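PDB 1X3L: hypothetical protein PH0495 from Pyrococcus horikoshii, which catalyses the ATP-dependent phosphorylation of D-glycerate to 2-phosphoglycerate, working as a magnesium-dependent glycerate 2-kinase. Local coordinates for residues K50-A55 against D72-V77; P140-I144 against H240-G244; K340-E346 against H403-L409. One frame throughout, in Å; residues are numbered along the deposited sequence.

Contact 1: K50-A55 against D72-V77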
loop_
_atom_site.group_PDB
_atom_site.type_symbol
_atom_site.label_atom_id
_atom_site.label_comp_id
_atom_site.label_asym_id
_atom_site.label_seq_id
_atom_site.Cartn_x
_atom_site.Cartn_y
_atom_site.Cartn_z
ATOM N N LYS A 50 -26.175 -8.857 13.125
ATOM C CA LYS A 50 -25.664 -9.521 11.935
ATOM C C LYS A 50 -24.361 -8.868 11.485
ATOM O O LYS A 50 -23.987 -7.800 11.976
ATOM C CB LYS A 50 -26.694 -9.447 10.806
ATOM C CG LYS A 50 -27.970 -10.228 11.073
ATOM C CD LYS A 50 -28.939 -10.096 9.912
ATOM C CE LYS A 50 -30.209 -10.894 10.161
ATOM N NZ LYS A 50 -30.907 -10.440 11.395
ATOM N N VAL A 51 -23.670 -9.516 10.553
ATOM C CA VAL A 51 -22.409 -8.999 10.033
ATOM C C VAL A 51 -22.494 -8.772 8.528
ATOM O O VAL A 51 -22.887 -9.664 7.775
ATOM C CB VAL A 51 -21.244 -9.967 10.314
ATOM C CG1 VAL A 51 -19.952 -9.411 9.725
ATOM C CG2 VAL A 51 -21.094 -10.175 11.809
ATOM N N TYR A 52 -22.124 -7.571 8.099
ATOM C CA TYR A 52 -22.152 -7.212 6.689
ATOM C C TYR A 52 -20.736 -6.902 6.216
ATOM O O TYR A 52 -19.855 -6.593 7.020
ATOM C CB TYR A 52 -23.050 -5.991 6.481
ATOM C CG TYR A 52 -24.525 -6.276 6.671
ATOM C CD1 TYR A 52 -25.270 -6.894 5.665
ATOM C CD2 TYR A 52 -25.172 -5.954 7.868
ATOM C CE1 TYR A 52 -26.623 -7.186 5.843
ATOM C CE2 TYR A 52 -26.526 -6.244 8.057
ATOM C CZ TYR A 52 -27.245 -6.861 7.040
ATOM O OH TYR A 52 -28.578 -7.159 7.215
ATOM N N VAL A 53 -20.517 -6.984 4.909
ATOM C CA VAL A 53 -19.200 -6.704 4.356
ATOM C C VAL A 53 -19.253 -5.797 3.139
ATOM O O VAL A 53 -20.013 -6.036 2.205
ATOM C CB VAL A 53 -18.466 -8.002 3.931
ATOM C CG1 VAL A 53 -17.194 -7.645 3.167
ATOM C CG2 VAL A 53 -18.122 -8.841 5.151
ATOM N N ILE A 54 -18.441 -4.748 3.164
ATOM C CA ILE A 54 -18.336 -3.825 2.046
ATOM C C ILE A 54 -16.843 -3.730 1.739
ATOM O O ILE A 54 -16.081 -3.133 2.505
ATOM C CB ILE A 54 -18.876 -2.425 2.398
ATOM C CG1 ILE A 54 -20.388 -2.498 2.639
ATOM C CG2 ILE A 54 -18.555 -1.446 1.269
ATOM C CD1 ILE A 54 -21.006 -1.181 3.099
ATOM N N ALA A 55 -16.434 -4.336 0.627
ATOM C CA ALA A 55 -15.034 -4.344 0.224
ATOM C C ALA A 55 -14.805 -3.571 -1.067
ATOM O O ALA A 55 -15.600 -3.650 -2.003
ATOM C CB ALA A 55 -14.560 -5.777 0.064
ATOM N N ASP A 72 -20.021 -15.594 9.829
ATOM C CA ASP A 72 -21.162 -15.790 8.944
ATOM C C ASP A 72 -21.620 -14.409 8.506
ATOM O O ASP A 72 -22.029 -13.593 9.330
ATOM C CB ASP A 72 -22.296 -16.512 9.673
ATOM C CG ASP A 72 -21.914 -17.919 10.094
ATOM O OD1 ASP A 72 -21.488 -18.708 9.219
ATOM O OD2 ASP A 72 -22.042 -18.238 11.298
ATOM N N VAL A 73 -21.537 -14.143 7.207
ATOM C CA VAL A 73 -21.922 -12.842 6.678
ATOM C C VAL A 73 -23.331 -12.829 6.097
ATOM O O VAL A 73 -23.646 -13.581 5.176
ATOM C CB VAL A 73 -20.923 -12.377 5.597
ATOM C CG1 VAL A 73 -21.350 -11.033 5.031
ATOM C CG2 VAL A 73 -19.526 -12.281 6.195
ATOM N N GLU A 74 -24.174 -11.962 6.648
ATOM C CA GLU A 74 -25.550 -11.833 6.197
ATOM C C GLU A 74 -25.583 -11.458 4.725
ATOM O O GLU A 74 -26.336 -12.038 3.944
ATOM C CB GLU A 74 -26.276 -10.762 7.015
ATOM C CG GLU A 74 -27.702 -10.488 6.562
ATOM C CD GLU A 74 -28.558 -11.739 6.545
ATOM O OE1 GLU A 74 -28.487 -12.519 7.520
ATOM O OE2 GLU A 74 -29.307 -11.936 5.562
ATOM N N ASP A 75 -24.759 -10.483 4.355
ATOM C CA ASP A 75 -24.690 -10.023 2.977
ATOM C C ASP A 75 -23.605 -8.960 2.832
ATOM O O ASP A 75 -23.055 -8.479 3.827
ATOM C CB ASP A 75 -26.049 -9.458 2.545
ATOM C CG ASP A 75 -26.103 -9.135 1.061
ATOM O OD1 ASP A 75 -25.637 -9.961 0.249
ATOM O OD2 ASP A 75 -26.624 -8.057 0.704
ATOM N N GLY A 76 -23.294 -8.606 1.591
ATOM C CA GLY A 76 -22.277 -7.604 1.343
ATOM C C GLY A 76 -21.933 -7.476 -0.126
ATOM O O GLY A 76 -22.563 -8.101 -0.982
ATOM N N VAL A 77 -20.933 -6.656 -0.421
ATOM C CA VAL A 77 -20.493 -6.454 -1.794
ATOM C C VAL A 77 -18.982 -6.231 -1.835
ATOM O O VAL A 77 -18.405 -5.635 -0.924
ATOM C CB VAL A 77 -21.194 -5.238 -2.449
ATOM C CG1 VAL A 77 -20.758 -3.941 -1.774
ATOM C CG2 VAL A 77 -20.875 -5.197 -3.938
HETATM O O HOH W 1 -24.117 -12.208 9.995
#

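Contact 2: P140-I144 against H240-G244. With EDO (1,2-ethanediol), chain E.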
loop_
_atom_site.group_PDB
_atom_site.type_symbol
_atom_site.label_atom_id
_atom_site.label_comp_id
_atom_site.label_asym_id
_atom_site.label_seq_id
_atom_site.Cartn_x
_atom_site.Cartn_y
_atom_site.Cartn_z
ATOM N N PRO A 140 -20.802 10.064 -7.485
ATOM C CA PRO A 140 -20.818 11.532 -7.483
ATOM C C PRO A 140 -21.994 12.123 -6.700
ATOM O O PRO A 140 -23.024 11.474 -6.535
ATOM C CB PRO A 140 -20.887 11.878 -8.971
ATOM C CG PRO A 140 -20.208 10.704 -9.624
ATOM C CD PRO A 140 -20.798 9.545 -8.863
ATOM N N GLU A 141 -21.826 13.350 -6.214
ATOM C CA GLU A 141 -22.878 14.033 -5.468
ATOM C C GLU A 141 -24.055 14.342 -6.397
ATOM O O GLU A 141 -23.968 14.130 -7.608
ATOM C CB GLU A 141 -22.336 15.323 -4.851
ATOM C CG GLU A 141 -21.540 15.126 -3.560
ATOM C CD GLU A 141 -22.394 14.607 -2.408
ATOM O OE1 GLU A 141 -23.625 14.825 -2.426
ATOM O OE2 GLU A 141 -21.834 13.993 -1.472
ATOM N N GLU A 142 -25.146 14.858 -5.838
ATOM C CA GLU A 142 -26.338 15.139 -6.637
ATOM C C GLU A 142 -26.115 16.033 -7.859
ATOM O O GLU A 142 -25.419 17.046 -7.795
ATOM C CB GLU A 142 -27.453 15.718 -5.751
ATOM C CG GLU A 142 -27.382 17.213 -5.443
ATOM C CD GLU A 142 -26.122 17.622 -4.710
ATOM O OE1 GLU A 142 -25.593 16.799 -3.931
ATOM O OE2 GLU A 142 -25.671 18.776 -4.902
ATOM N N GLY A 143 -26.707 15.625 -8.978
ATOM C CA GLY A 143 -26.592 16.380 -10.211
ATOM C C GLY A 143 -25.282 16.197 -10.949
ATOM O O GLY A 143 -25.154 16.600 -12.104
ATOM N N ILE A 144 -24.305 15.582 -10.293
ATOM C CA ILE A 144 -23.004 15.377 -10.913
ATOM C C ILE A 144 -22.893 13.998 -11.550
ATOM O O ILE A 144 -23.097 12.976 -10.894
ATOM C CB ILE A 144 -21.870 15.560 -9.882
ATOM C CG1 ILE A 144 -21.961 16.958 -9.263
ATOM C CG2 ILE A 144 -20.513 15.376 -10.559
ATOM C CD1 ILE A 144 -20.980 17.202 -8.129
ATOM N N HIS A 240 -23.004 22.263 -6.872
ATOM C CA HIS A 240 -22.935 21.444 -5.671
ATOM C C HIS A 240 -22.062 22.099 -4.615
ATOM O O HIS A 240 -22.373 22.051 -3.426
ATOM C CB HIS A 240 -22.380 20.054 -5.966
ATOM C CG HIS A 240 -22.200 19.228 -4.733
ATOM N ND1 HIS A 240 -23.265 18.777 -3.983
ATOM C CD2 HIS A 240 -21.083 18.837 -4.075
ATOM C CE1 HIS A 240 -22.812 18.147 -2.913
ATOM N NE2 HIS A 240 -21.491 18.169 -2.946
ATOM N N ILE A 241 -20.966 22.706 -5.054
ATOM C CA ILE A 241 -20.054 23.363 -4.132
ATOM C C ILE A 241 -20.676 24.624 -3.536
ATOM O O ILE A 241 -20.495 24.899 -2.351
ATOM C CB ILE A 241 -18.705 23.681 -4.826
ATOM C CG1 ILE A 241 -17.943 22.368 -5.057
ATOM C CG2 ILE A 241 -17.881 24.648 -3.976
ATOM C CD1 ILE A 241 -16.666 22.507 -5.859
ATOM N N GLU A 242 -21.405 25.386 -4.350
ATOM C CA GLU A 242 -22.068 26.590 -3.855
ATOM C C GLU A 242 -23.108 26.173 -2.814
ATOM O O GLU A 242 -23.291 26.846 -1.795
ATOM C CB GLU A 242 -22.756 27.343 -4.997
ATOM C CG GLU A 242 -21.802 28.116 -5.905
ATOM C CD GLU A 242 -21.031 29.186 -5.152
ATOM O OE1 GLU A 242 -21.656 29.920 -4.359
ATOM O OE2 GLU A 242 -19.807 29.303 -5.357
ATOM N N ARG A 243 -23.790 25.062 -3.074
ATOM C CA ARG A 243 -24.788 24.560 -2.137
ATOM C C ARG A 243 -24.091 24.202 -0.826
ATOM O O ARG A 243 -24.627 24.436 0.255
ATOM C CB ARG A 243 -25.493 23.324 -2.696
ATOM C CG ARG A 243 -26.379 23.581 -3.909
ATOM C CD ARG A 243 -27.291 22.389 -4.148
ATOM N NE ARG A 243 -28.221 22.221 -3.033
ATOM C CZ ARG A 243 -28.863 21.091 -2.749
ATOM N NH1 ARG A 243 -28.681 20.010 -3.496
ATOM N NH2 ARG A 243 -29.681 21.041 -1.705
ATOM N N GLY A 244 -22.892 23.630 -0.933
ATOM C CA GLY A 244 -22.135 23.268 0.254
ATOM C C GLY A 244 -21.745 24.512 1.032
ATOM O O GLY A 244 -21.761 24.524 2.263
HETATM C C1 EDO E . -28.859 11.981 -7.386
HETATM O O1 EDO E . -29.482 13.213 -7.000
HETATM C C2 EDO E . -28.757 11.890 -8.910
HETATM O O2 EDO E . -27.972 12.976 -9.420
#

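Contact 3: K340-E346 against H403-L409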
loop_
_atom_site.group_PDB
_atom_site.type_symbol
_atom_site.label_atom_id
_atom_site.label_comp_id
_atom_site.label_asym_id
_atom_site.label_seq_id
_atom_site.Cartn_x
_atom_site.Cartn_y
_atom_site.Cartn_z
ATOM N N LYS A 340 18.082 -2.061 -18.752
ATOM C CA LYS A 340 17.081 -2.875 -18.068
ATOM C C LYS A 340 17.392 -2.884 -16.570
ATOM O O LYS A 340 18.544 -3.063 -16.176
ATOM C CB LYS A 340 17.118 -4.306 -18.623
ATOM C CG LYS A 340 15.844 -5.120 -18.409
ATOM C CD LYS A 340 15.993 -6.522 -19.005
ATOM C CE LYS A 340 14.645 -7.216 -19.188
ATOM N NZ LYS A 340 13.868 -7.331 -17.923
ATOM N N GLY A 341 16.371 -2.687 -15.740
ATOM C CA GLY A 341 16.594 -2.672 -14.304
ATOM C C GLY A 341 15.504 -1.953 -13.534
ATOM O O GLY A 341 14.434 -1.688 -14.077
ATOM N N GLY A 342 15.780 -1.642 -12.267
ATOM C CA GLY A 342 14.814 -0.962 -11.420
ATOM C C GLY A 342 15.433 -0.485 -10.111
ATOM O O GLY A 342 16.604 -0.759 -9.856
ATOM N N PRO A 343 14.664 0.203 -9.245
ATOM C CA PRO A 343 15.161 0.717 -7.959
ATOM C C PRO A 343 15.875 -0.305 -7.069
ATOM O O PRO A 343 17.064 -0.166 -6.784
ATOM C CB PRO A 343 13.901 1.271 -7.293
ATOM C CG PRO A 343 13.019 1.643 -8.460
ATOM C CD PRO A 343 13.221 0.470 -9.391
ATOM N N ASN A 344 15.147 -1.328 -6.635
ATOM C CA ASN A 344 15.725 -2.332 -5.741
ATOM C C ASN A 344 16.923 -3.057 -6.370
ATOM O O ASN A 344 17.892 -3.402 -5.707
ATOM C CB ASN A 344 14.630 -3.339 -5.390
ATOM C CG ASN A 344 13.642 -2.684 -4.464
ATOM O OD1 ASN A 344 13.993 -2.161 -3.412
ATOM N ND2 ASN A 344 12.366 -2.704 -4.887
ATOM N N GLN A 345 16.896 -3.276 -7.679
ATOM C CA GLN A 345 18.038 -3.903 -8.328
ATOM C C GLN A 345 19.242 -2.966 -8.236
ATOM O O GLN A 345 20.375 -3.420 -8.069
ATOM C CB GLN A 345 17.724 -4.204 -9.788
ATOM C CG GLN A 345 16.672 -5.294 -9.965
ATOM C CD GLN A 345 16.148 -5.343 -11.381
ATOM O OE1 GLN A 345 16.869 -5.704 -12.314
ATOM N NE2 GLN A 345 14.889 -4.961 -11.556
ATOM N N GLU A 346 19.008 -1.660 -8.330
ATOM C CA GLU A 346 20.129 -0.730 -8.238
ATOM C C GLU A 346 20.630 -0.585 -6.800
ATOM O O GLU A 346 21.816 -0.367 -6.577
ATOM C CB GLU A 346 19.766 0.635 -8.847
ATOM C CG GLU A 346 19.987 0.658 -10.358
ATOM C CD GLU A 346 20.014 2.059 -10.959
ATOM O OE1 GLU A 346 20.369 3.016 -10.240
ATOM O OE2 GLU A 346 19.699 2.196 -12.165
ATOM N N HIS A 403 22.156 2.462 -16.080
ATOM C CA HIS A 403 20.896 1.953 -15.543
ATOM C C HIS A 403 20.537 0.622 -16.191
ATOM O O HIS A 403 19.438 0.427 -16.706
ATOM C CB HIS A 403 19.784 2.978 -15.762
ATOM C CG HIS A 403 20.002 4.255 -15.012
ATOM N ND1 HIS A 403 20.063 4.304 -13.635
ATOM C CD2 HIS A 403 20.236 5.517 -15.445
ATOM C CE1 HIS A 403 20.328 5.540 -13.252
ATOM N NE2 HIS A 403 20.438 6.296 -14.330
ATOM N N ASN A 404 21.484 -0.301 -16.139
ATOM C CA ASN A 404 21.318 -1.619 -16.723
ATOM C C ASN A 404 21.662 -2.666 -15.651
ATOM O O ASN A 404 22.285 -3.690 -15.947
ATOM C CB ASN A 404 22.268 -1.719 -17.924
ATOM C CG ASN A 404 21.946 -2.872 -18.842
ATOM O OD1 ASN A 404 20.781 -3.156 -19.120
ATOM N ND2 ASN A 404 22.985 -3.533 -19.340
ATOM N N SER A 405 21.248 -2.408 -14.408
ATOM C CA SER A 405 21.556 -3.318 -13.300
ATOM C C SER A 405 20.975 -4.725 -13.460
ATOM O O SER A 405 21.549 -5.689 -12.965
ATOM C CB SER A 405 21.091 -2.720 -11.964
ATOM O OG SER A 405 19.692 -2.485 -11.964
ATOM N N TYR A 406 19.848 -4.849 -14.150
ATOM C CA TYR A 406 19.240 -6.165 -14.351
ATOM C C TYR A 406 20.226 -7.126 -15.016
ATOM O O TYR A 406 20.390 -8.264 -14.577
ATOM C CB TYR A 406 17.989 -6.050 -15.228
ATOM C CG TYR A 406 17.269 -7.370 -15.481
ATOM C CD1 TYR A 406 16.186 -7.756 -14.692
ATOM C CD2 TYR A 406 17.648 -8.211 -16.534
ATOM C CE1 TYR A 406 15.486 -8.938 -14.946
ATOM C CE2 TYR A 406 16.955 -9.404 -16.797
ATOM C CZ TYR A 406 15.874 -9.754 -15.999
ATOM O OH TYR A 406 15.161 -10.906 -16.252
ATOM N N GLU A 407 20.882 -6.661 -16.075
ATOM C CA GLU A 407 21.824 -7.498 -16.805
ATOM C C GLU A 407 23.032 -7.930 -15.981
ATOM O O GLU A 407 23.562 -9.030 -16.173
ATOM C CB GLU A 407 22.292 -6.774 -18.071
ATOM C CG GLU A 407 21.172 -6.438 -19.046
ATOM C CD GLU A 407 20.369 -7.660 -19.451
ATOM O OE1 GLU A 407 20.985 -8.677 -19.830
ATOM O OE2 GLU A 407 19.122 -7.604 -19.395
ATOM N N ALA A 408 23.478 -7.076 -15.065
ATOM C CA ALA A 408 24.629 -7.422 -14.237
ATOM C C ALA A 408 24.234 -8.463 -13.200
ATOM O O ALA A 408 24.891 -9.494 -13.064
ATOM C CB ALA A 408 25.187 -6.176 -13.545
ATOM N N LEU A 409 23.156 -8.183 -12.472
ATOM C CA LEU A 409 22.677 -9.098 -11.441
ATOM C C LEU A 409 22.323 -10.461 -12.029
ATOM O O LEU A 409 22.527 -11.489 -11.388
ATOM C CB LEU A 409 21.451 -8.513 -10.738
ATOM C CG LEU A 409 21.682 -7.255 -9.885
ATOM C CD1 LEU A 409 20.346 -6.757 -9.345
ATOM C CD2 LEU A 409 22.645 -7.573 -8.734
HETATM O O HOH W 2 12.320 -9.341 -16.784
HETATM O O HOH W 3 19.378 -0.367 -13.451
#

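Contact 1: K50-A55 against D72-V77
Strands 51-55 and 75-77 run parallel, 5° apart, and most of the backbone polarity between them is paired. The surest bonds are Val-53 N to Asp-75 O (3.1 Å) and Ala-55 N to Val-77 O, almost linear at 2.8 Å. Val-53 O, whose placing is less certain, accepts from Val-77 N (2.9 Å). At the start of the pairing, Val-51 O takes Glu-74 N (2.9 Å), and a water completes it where the backbones part, accepting from Val-51 N (2.8 Å) and donating to Asp-72 O (2.6 Å). Tyr-52 and Ile-54 turn their own backbone groups to strand 124-129. Glu-74 lays CB over the Tyr-52 ring, 4.2 Å from its centroid, and sends its carboxylate to a salt bridge with Arg-118. Branched valines suit this buried face: Val-53 CG2 meets Val-73 CG2 at 3.9 Å, against Ile-67 of helix 60-70. With backbone bonds on both edges, strand 51-55 can lie deep inside a parallel sheet, as one strand of a beta-alpha-beta crossover.

Contact 2: P140-I144 against H240-G244
A type II beta turn, Glu-141 to Ile-144, packs here against helix 235-246, and a histidine-carboxylate hydrogen bond joins the two. The turn lies in the loop leading into helix 146-158, and its partner is more than ninety residues further along the chain. Ile-144 N closes the turn on Glu-141 O at 3.1 Å, and Gly-143 takes the position where a positive phi (78°) favours glycine. Its N points outward and donates to O2 of a 1,2-ethanediol at 3.0 Å, a molecule probably left from the crystallisation liquor.

His-240 is the most heavily covered residue of the contact. Its side chain leaves the helix toward the turn and is held on several sides. Glu-141 CB sits over one face of the ring, 3.5 Å from the centroid and only 12° off the normal, a CH-pi contact that uses the aliphatic part of an acidic residue. Ile-144 adds apolar packing, with CD1 3.8 Å from His-240 CB. Glutamate suits position 142 because its chain is long enough to reach from the turn to the ring edge and to form a long salt bridge with Arg-243, one helical turn after His-240. The stronger partner of Arg-243 is Glu-248, to which its NE is salt-bridged. Glu-141 also forms a backbone hydrogen bond with Ile-173. The contact is structural packing that joins this turn to helix 235-246. One carboxylate oxygen faces both basic groups: Glu-142 OE2 lies 2.6 Å from His-240 ND1, which donates to it, and 3.5 Å from Arg-243 NH1.

Contact 3: K340-E346 against H403-L409
Lys-340 stretches its side chain across the face of the Tyr-406 ring, with NZ 3.7 Å from the centroid and 11° off the normal, a cation-pi contact, and CE 4.2 Å from the same centroid. A long, flexible lysine suits this place: its methylenes cover the ring while its charged end also donates to a water, NZ to oxygen 2.8 Å. The backbone of Lys-340 is held too. Its N donates to Asn-404 OD1 (2.9 Å) and its O accepts from Tyr-406 N (3.0 Å), so the loop occupies a backbone NH in the first turn of helix 405-411. Gly-341 follows where Ser-405 OG leaves no room for a CB, and its backbone angles by themselves call for glycine.

Deeper in, Gln-345 CB lies 3.7 Å from Leu-409 CD1, and Leu-415 covers this apolar patch. On the other flank, His-403 ND1 donates to Glu-346 OE2 at 2.6 Å, nearly straight. A water joins the same carboxylate to the helix start, donating to Glu-346 OE2 and accepting from Ser-405 N, both at 2.9 Å. The N-terminal ends of helices 343-351 and 405-411 thus meet within the MOFRL part of the protein, with Gly-342 as N-cap of the first and a Schellman motif at His-403, whose positive phi ends helix 396-401.

In the fold
From the N terminus, contact 1 comes first and closes the shortest loop, the crossover through helix 60-70 that sets strands 51-56 and 75-81 side by side in the six-stranded parallel sheet. Contact 2 closes a longer excursion, bringing the turn before helix 146-158 against helix 235-246; strand 188-194 of the same sheet falls between its segments in the sequence. Contact 3 opens later, joining helix 343-351 to helix 405-411, with strands 359-366 and 378-382 of the mixed sheet in the intervening sequence. The three follow in series, with no nesting or crossing. Contacts 1 and 2 share the DUF4147 range, their centres 30 Å apart, whereas contact 3 belongs to the MOFRL range across the chain's centre.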